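Local coordinates for Udp-n-acetylglucosamine pyrophosphorylase (Trypanosoma brucei, PDB 4BQH), which probably catalyses the formation of UDP-N-acetylglucosamine and diphosphate from UTP and N-acetylglucosamine 1-phosphate, at residues P76-K79 / D80-F83; P310-G313 / P314-V318. All coordinates share one frame; numbering follows the deposited sequence.

Contact 1. Residues P76-K79 / D80-F83; sequences PPAK and DSFF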
ATOM      1  N   PRO A  76      13.143  18.548   9.885  1.00 16.36           N
ATOM      2  CA  PRO A  76      12.462  18.345   8.614  1.00 17.34           C
ATOM      3  C   PRO A  76      13.461  18.030   7.493  1.00 17.80           C
ATOM      4  O   PRO A  76      14.664  18.320   7.642  1.00 17.10           O
ATOM      5  CB  PRO A  76      11.773  19.702   8.360  1.00 18.13           C
ATOM      6  CG  PRO A  76      12.538  20.698   9.149  1.00 19.12           C
ATOM      7  CD  PRO A  76      13.226  19.971  10.280  1.00 17.60           C
ATOM      8  N   PRO A  77      12.981  17.439   6.376  1.00 18.17           N
ATOM      9  CA  PRO A  77      13.786  17.347   5.171  1.00 19.18           C
ATOM     10  C   PRO A  77      14.295  18.747   4.811  1.00 20.85           C
ATOM     11  O   PRO A  77      13.536  19.720   4.897  1.00 22.77           O
ATOM     12  CB  PRO A  77      12.771  16.870   4.114  1.00 18.45           C
ATOM     13  CG  PRO A  77      11.778  16.075   4.905  1.00 17.19           C
ATOM     14  CD  PRO A  77      11.641  16.829   6.194  1.00 17.78           C
ATOM     15  N   ALA A  78      15.557  18.862   4.441  1.00 22.23           N
ATOM     16  CA  ALA A  78      16.098  20.178   4.114  1.00 24.40           C
ATOM     17  C   ALA A  78      15.312  20.776   2.946  1.00 25.67           C
ATOM     18  O   ALA A  78      14.916  20.057   2.019  1.00 25.00           O
ATOM     19  CB  ALA A  78      17.576  20.076   3.785  1.00 24.27           C
ATOM     20  N   LYS A  79      15.069  22.085   3.012  1.00 27.54           N
ATOM     21  CA  LYS A  79      14.419  22.808   1.923  1.00 28.61           C
ATOM     22  C   LYS A  79      15.100  22.437   0.609  1.00 27.95           C
ATOM     23  O   LYS A  79      16.327  22.346   0.552  1.00 28.39           O
ATOM     24  CB  LYS A  79      14.505  24.323   2.175  1.00 31.43           C
ATOM     25  CG  LYS A  79      13.326  25.107   1.612  1.00 33.94           C
ATOM     26  CD  LYS A  79      13.071  26.400   2.376  1.00 36.69           C
ATOM     27  CE  LYS A  79      13.987  27.526   1.920  1.00 37.00           C
ATOM     28  NZ  LYS A  79      13.588  28.831   2.519  1.00 39.51           N
ATOM     29  N   ASP A  80      14.304  22.203  -0.434  1.00 27.73           N
ATOM     30  CA  ASP A  80      14.804  21.884  -1.774  1.00 26.70           C
ATOM     31  C   ASP A  80      15.688  20.623  -1.864  1.00 24.81           C
ATOM     32  O   ASP A  80      16.409  20.460  -2.834  1.00 24.58           O
ATOM     33  CB  ASP A  80      15.529  23.100  -2.415  1.00 29.75           C
ATOM     34  CG  ASP A  80      14.589  24.274  -2.719  1.00 31.92           C
ATOM     35  OD1 ASP A  80      13.385  24.063  -2.958  1.00 31.84           O
ATOM     36  OD2 ASP A  80      15.068  25.432  -2.738  1.00 34.08           O
ATOM     37  N   SER A  81      15.613  19.719  -0.885  1.00 23.35           N
ATOM     38  CA  SER A  81      16.493  18.514  -0.881  1.00 20.53           C
ATOM     39  C   SER A  81      15.921  17.228  -1.516  1.00 21.35           C
ATOM     40  O   SER A  81      16.646  16.256  -1.720  1.00 21.89           O
ATOM     41  CB  SER A  81      16.971  18.206   0.540  1.00 21.75           C
ATOM     42  OG  SER A  81      15.916  17.662   1.340  1.00 21.81           O
ATOM     43  N   PHE A  82      14.628  17.223  -1.827  1.00 17.74           N
ATOM     44  CA  PHE A  82      13.944  16.012  -2.282  1.00 15.80           C
ATOM     45  C   PHE A  82      13.302  16.287  -3.635  1.00 14.39           C
ATOM     46  O   PHE A  82      13.075  17.443  -3.984  1.00 14.03           O
ATOM     47  CB  PHE A  82      12.888  15.592  -1.252  1.00 15.11           C
ATOM     48  CG  PHE A  82      11.981  16.710  -0.811  1.00 14.78           C
ATOM     49  CD1 PHE A  82      10.793  16.987  -1.499  1.00 14.95           C
ATOM     50  CD2 PHE A  82      12.305  17.490   0.301  1.00 15.07           C
ATOM     51  CE1 PHE A  82       9.944  18.021  -1.075  1.00 15.07           C
ATOM     52  CE2 PHE A  82      11.475  18.518   0.720  1.00 15.30           C
ATOM     53  CZ  PHE A  82      10.296  18.781   0.040  1.00 16.03           C
ATOM     54  N   PHE A  83      12.987  15.231  -4.380  1.00 13.25           N
ATOM     55  CA  PHE A  83      12.365  15.362  -5.696  1.00 12.06           C
ATOM     56  C   PHE A  83      10.910  15.787  -5.461  1.00 12.54           C
ATOM     57  O   PHE A  83      10.143  15.056  -4.804  1.00 11.98           O
ATOM     58  CB  PHE A  83      12.444  13.994  -6.382  1.00 12.40           C
ATOM     59  CG  PHE A  83      12.021  13.968  -7.833  1.00 12.14           C
ATOM     60  CD1 PHE A  83      12.224  15.060  -8.683  1.00 12.87           C
ATOM     61  CD2 PHE A  83      11.454  12.811  -8.348  1.00 12.73           C
ATOM     62  CE1 PHE A  83      11.843  14.992 -10.028  1.00 12.36           C
ATOM     63  CE2 PHE A  83      11.076  12.730  -9.683  1.00 13.33           C
ATOM     64  CZ  PHE A  83      11.267  13.827 -10.518  1.00 12.26           C
TER
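Ala78 O takes two hydrogen bonds from Ser81, one from the side chain and one from the backbone. Ser81 OG donates over 2.7 Å to Ala78 O. It sits near the carbonyl plane, tilted 17° from it. Ser81 N reaches the same Ala78 O at 3.0 Å from well above that plane, and the N-H...O angle is bent, at 140°. The hydroxyl reaches inward because OG lies between the backbone N and the carbonyl carbon, with chi1 at 73°. The backbone bond closes a type II beta turn from Ala78 to Ser81, and the hydroxyl adds a second hold on the same oxygen. Lys79 and Asp80 stand at the corners of the turn. Asp80 takes the positive phi that this turn type needs at its third position. The turn sits in the surface loop between the short strands 74-75 and 83-84. Ala78 CB also lies 3.8 Å from Ser81 CB. Phe82 CD2 comes to 3.9 Å from Pro77 CB, an apolar contact that meets the ring obliquely. Pro77 and Phe82 both rest on Ile425 of strand 423-427. Lys79 NZ stays 6.4 Å from Asp80 OD2. The amine of Lys79 is satisfied outside the turn by a salt bridge to Asp344.

Contact 2. Residues P310-G313 / P314-V318; sequences PKRG and PDERV
Pro314 receives the amine of Lys311 on its backbone carbonyl, with Lys311 NZ 2.8 Å from Pro314 O. The amine stands above the carbonyl plane, 54° out of it. Lys311 gets there by bending at chi2 and chi3, which curls the chain across the surface loop that joins strands 304-309 and 320-324. Asp315 turns outward to a salt bridge with Lys341. Glu316 N bonds Gly313 O at 3.1 Å and closes a type I beta turn from Gly313 to Glu316. The Glu316 side chain runs back extended, CG anti to the backbone N at chi1 -170°. This sets Glu316 OE1 2.9 Å from Arg312 N. The N-H...O angle is nearly straight, at 174°, but the donor meets the oxygen from above the carboxylate plane. Glu316 OE2 pairs with Arg430, and the Arg312 side chain with Asp431. Glu316 O adds a weak bond from Lys311 NZ. Val318 CG1 then lies 3.8 Å from Lys311 CD. The carboxylate of Glu316 thus joins a backbone N-H to an arginine, while the lysine charge is met here by carbonyl oxygens, a pattern that probably favours the ionised form of both groups.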
ATOM      1  N   PRO A 310       2.318  17.537   0.362  1.00 10.88           N
ATOM      2  CA  PRO A 310       2.185  18.673   1.277  1.00 11.20           C
ATOM      3  C   PRO A 310       0.956  18.497   2.199  1.00 11.58           C
ATOM      4  O   PRO A 310      -0.063  17.927   1.780  1.00 11.61           O
ATOM      5  CB  PRO A 310       1.962  19.880   0.343  1.00 11.46           C
ATOM      6  CG  PRO A 310       2.304  19.414  -1.038  1.00 11.77           C
ATOM      7  CD  PRO A 310       2.207  17.924  -1.060  1.00 11.32           C
ATOM      8  N   LYS A 311       1.031  18.978   3.432  1.00 11.77           N
ATOM      9  CA  LYS A 311      -0.138  18.945   4.320  1.00 13.37           C
ATOM     10  C   LYS A 311      -1.237  19.865   3.791  1.00 14.30           C
ATOM     11  O   LYS A 311      -0.943  20.887   3.184  1.00 14.04           O
ATOM     12  CB  LYS A 311       0.216  19.349   5.760  1.00 13.91           C
ATOM     13  CG  LYS A 311       1.274  18.442   6.391  1.00 15.10           C
ATOM     14  CD  LYS A 311       0.964  18.082   7.834  1.00 16.66           C
ATOM     15  CE  LYS A 311       0.523  19.256   8.685  1.00 17.77           C
ATOM     16  NZ  LYS A 311       0.222  18.913  10.100  1.00 18.49           N
ATOM     17  N   ARG A 312      -2.489  19.491   4.037  1.00 15.68           N
ATOM     18  CA  ARG A 312      -3.634  20.311   3.623  1.00 18.34           C
ATOM     19  C   ARG A 312      -3.750  21.609   4.431  1.00 19.46           C
ATOM     20  O   ARG A 312      -4.256  22.634   3.940  1.00 21.63           O
ATOM     21  CB  ARG A 312      -4.921  19.479   3.682  1.00 20.38           C
ATOM     22  CG  ARG A 312      -5.181  18.728   2.389  1.00 24.99           C
ATOM     23  CD  ARG A 312      -5.852  19.659   1.378  1.00 29.17           C
ATOM     24  NE  ARG A 312      -5.376  19.392   0.027  1.00 32.20           N
ATOM     25  CZ  ARG A 312      -6.008  18.613  -0.839  1.00 32.95           C
ATOM     26  NH1 ARG A 312      -7.161  18.054  -0.492  1.00 33.89           N
ATOM     27  NH2 ARG A 312      -5.490  18.404  -2.044  1.00 31.50           N
ATOM     28  N   GLY A 313      -3.268  21.552   5.661  1.00 17.65           N
ATOM     29  CA  GLY A 313      -3.130  22.736   6.517  1.00 18.03           C
ATOM     30  C   GLY A 313      -2.378  22.278   7.754  1.00 16.92           C
ATOM     31  O   GLY A 313      -2.175  21.080   7.931  1.00 15.45           O
ATOM     32  N   PRO A 314      -2.005  23.224   8.638  1.00 17.12           N
ATOM     33  CA  PRO A 314      -1.175  22.895   9.815  1.00 17.04           C
ATOM     34  C   PRO A 314      -1.772  21.839  10.742  1.00 17.06           C
ATOM     35  O   PRO A 314      -1.020  21.052  11.334  1.00 16.88           O
ATOM     36  CB  PRO A 314      -0.993  24.261  10.517  1.00 17.71           C
ATOM     37  CG  PRO A 314      -2.126  25.106  10.002  1.00 17.33           C
ATOM     38  CD  PRO A 314      -2.332  24.659   8.581  1.00 17.17           C
ATOM     39  N   ASP A 315      -3.105  21.785  10.841  1.00 15.76           N
ATOM     40  CA  ASP A 315      -3.789  20.868  11.741  1.00 16.62           C
ATOM     41  C   ASP A 315      -4.219  19.538  11.134  1.00 15.66           C
ATOM     42  O   ASP A 315      -4.886  18.731  11.811  1.00 15.83           O
ATOM     43  CB  ASP A 315      -5.015  21.553  12.385  1.00 17.81           C
ATOM     44  CG  ASP A 315      -4.637  22.743  13.249  1.00 19.75           C
ATOM     45  OD1 ASP A 315      -3.436  22.915  13.564  1.00 20.23           O
ATOM     46  OD2 ASP A 315      -5.552  23.498  13.641  1.00 19.44           O
ATOM     47  N   GLU A 316      -3.820  19.258   9.888  1.00 15.12           N
ATOM     48  CA  GLU A 316      -4.155  17.952   9.312  1.00 15.40           C
ATOM     49  C   GLU A 316      -3.607  16.806  10.164  1.00 15.88           C
ATOM     50  O   GLU A 316      -2.415  16.793  10.501  1.00 15.52           O
ATOM     51  CB  GLU A 316      -3.661  17.804   7.875  1.00 15.29           C
ATOM     52  CG  GLU A 316      -4.224  16.544   7.217  1.00 15.57           C
ATOM     53  CD  GLU A 316      -3.610  16.220   5.871  1.00 17.01           C
ATOM     54  OE1 GLU A 316      -2.767  16.999   5.392  1.00 15.23           O
ATOM     55  OE2 GLU A 316      -3.982  15.165   5.305  1.00 18.82           O
ATOM     56  N   ARG A 317      -4.471  15.858  10.511  1.00 16.62           N
ATOM     57  CA  ARG A 317      -4.058  14.738  11.368  1.00 18.24           C
ATOM     58  C   ARG A 317      -3.388  13.639  10.546  1.00 17.71           C
ATOM     59  O   ARG A 317      -3.982  12.594  10.302  1.00 18.50           O
ATOM     60  CB  ARG A 317      -5.255  14.156  12.124  1.00 22.41           C
ATOM     61  CG  ARG A 317      -6.000  15.166  12.993  1.00 27.66           C
ATOM     62  CD  ARG A 317      -7.142  14.461  13.724  1.00 32.65           C
ATOM     63  NE  ARG A 317      -6.829  14.148  15.128  1.00 39.28           N
ATOM     64  CZ  ARG A 317      -5.962  13.224  15.567  1.00 41.85           C
ATOM     65  NH1 ARG A 317      -5.252  12.467  14.730  1.00 44.24           N
ATOM     66  NH2 ARG A 317      -5.789  13.063  16.873  1.00 43.62           N
ATOM     67  N   VAL A 318      -2.143  13.876  10.138  1.00 15.11           N
ATOM     68  CA  VAL A 318      -1.390  12.921   9.336  1.00 13.77           C
ATOM     69  C   VAL A 318       0.056  12.914   9.865  1.00 12.66           C
ATOM     70  O   VAL A 318       0.498  13.885  10.471  1.00 11.89           O
ATOM     71  CB  VAL A 318      -1.427  13.327   7.849  1.00 14.51           C
ATOM     72  CG1 VAL A 318      -0.794  14.694   7.647  1.00 13.95           C
ATOM     73  CG2 VAL A 318      -0.732  12.297   6.965  1.00 15.92           C
TER

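Contacts 1 and 2 are two separate surface turns on the same side of the chain's centre. Their centres lie about 18 Å apart, and their nearest atoms about 8 Å, so they do not touch. Contact 1 comes first in the chain and closes before contact 2 opens. Strand 423-427 connects them through the sheet. It pairs in parallel with strand 83-84, which follows the turn of contact 1, and with strand 304-309, which leads into contact 2. Both turns lie in the UDPGP-type nucleotidyltransferase region. The inhibitor sits in a separate pocket, away from both turns.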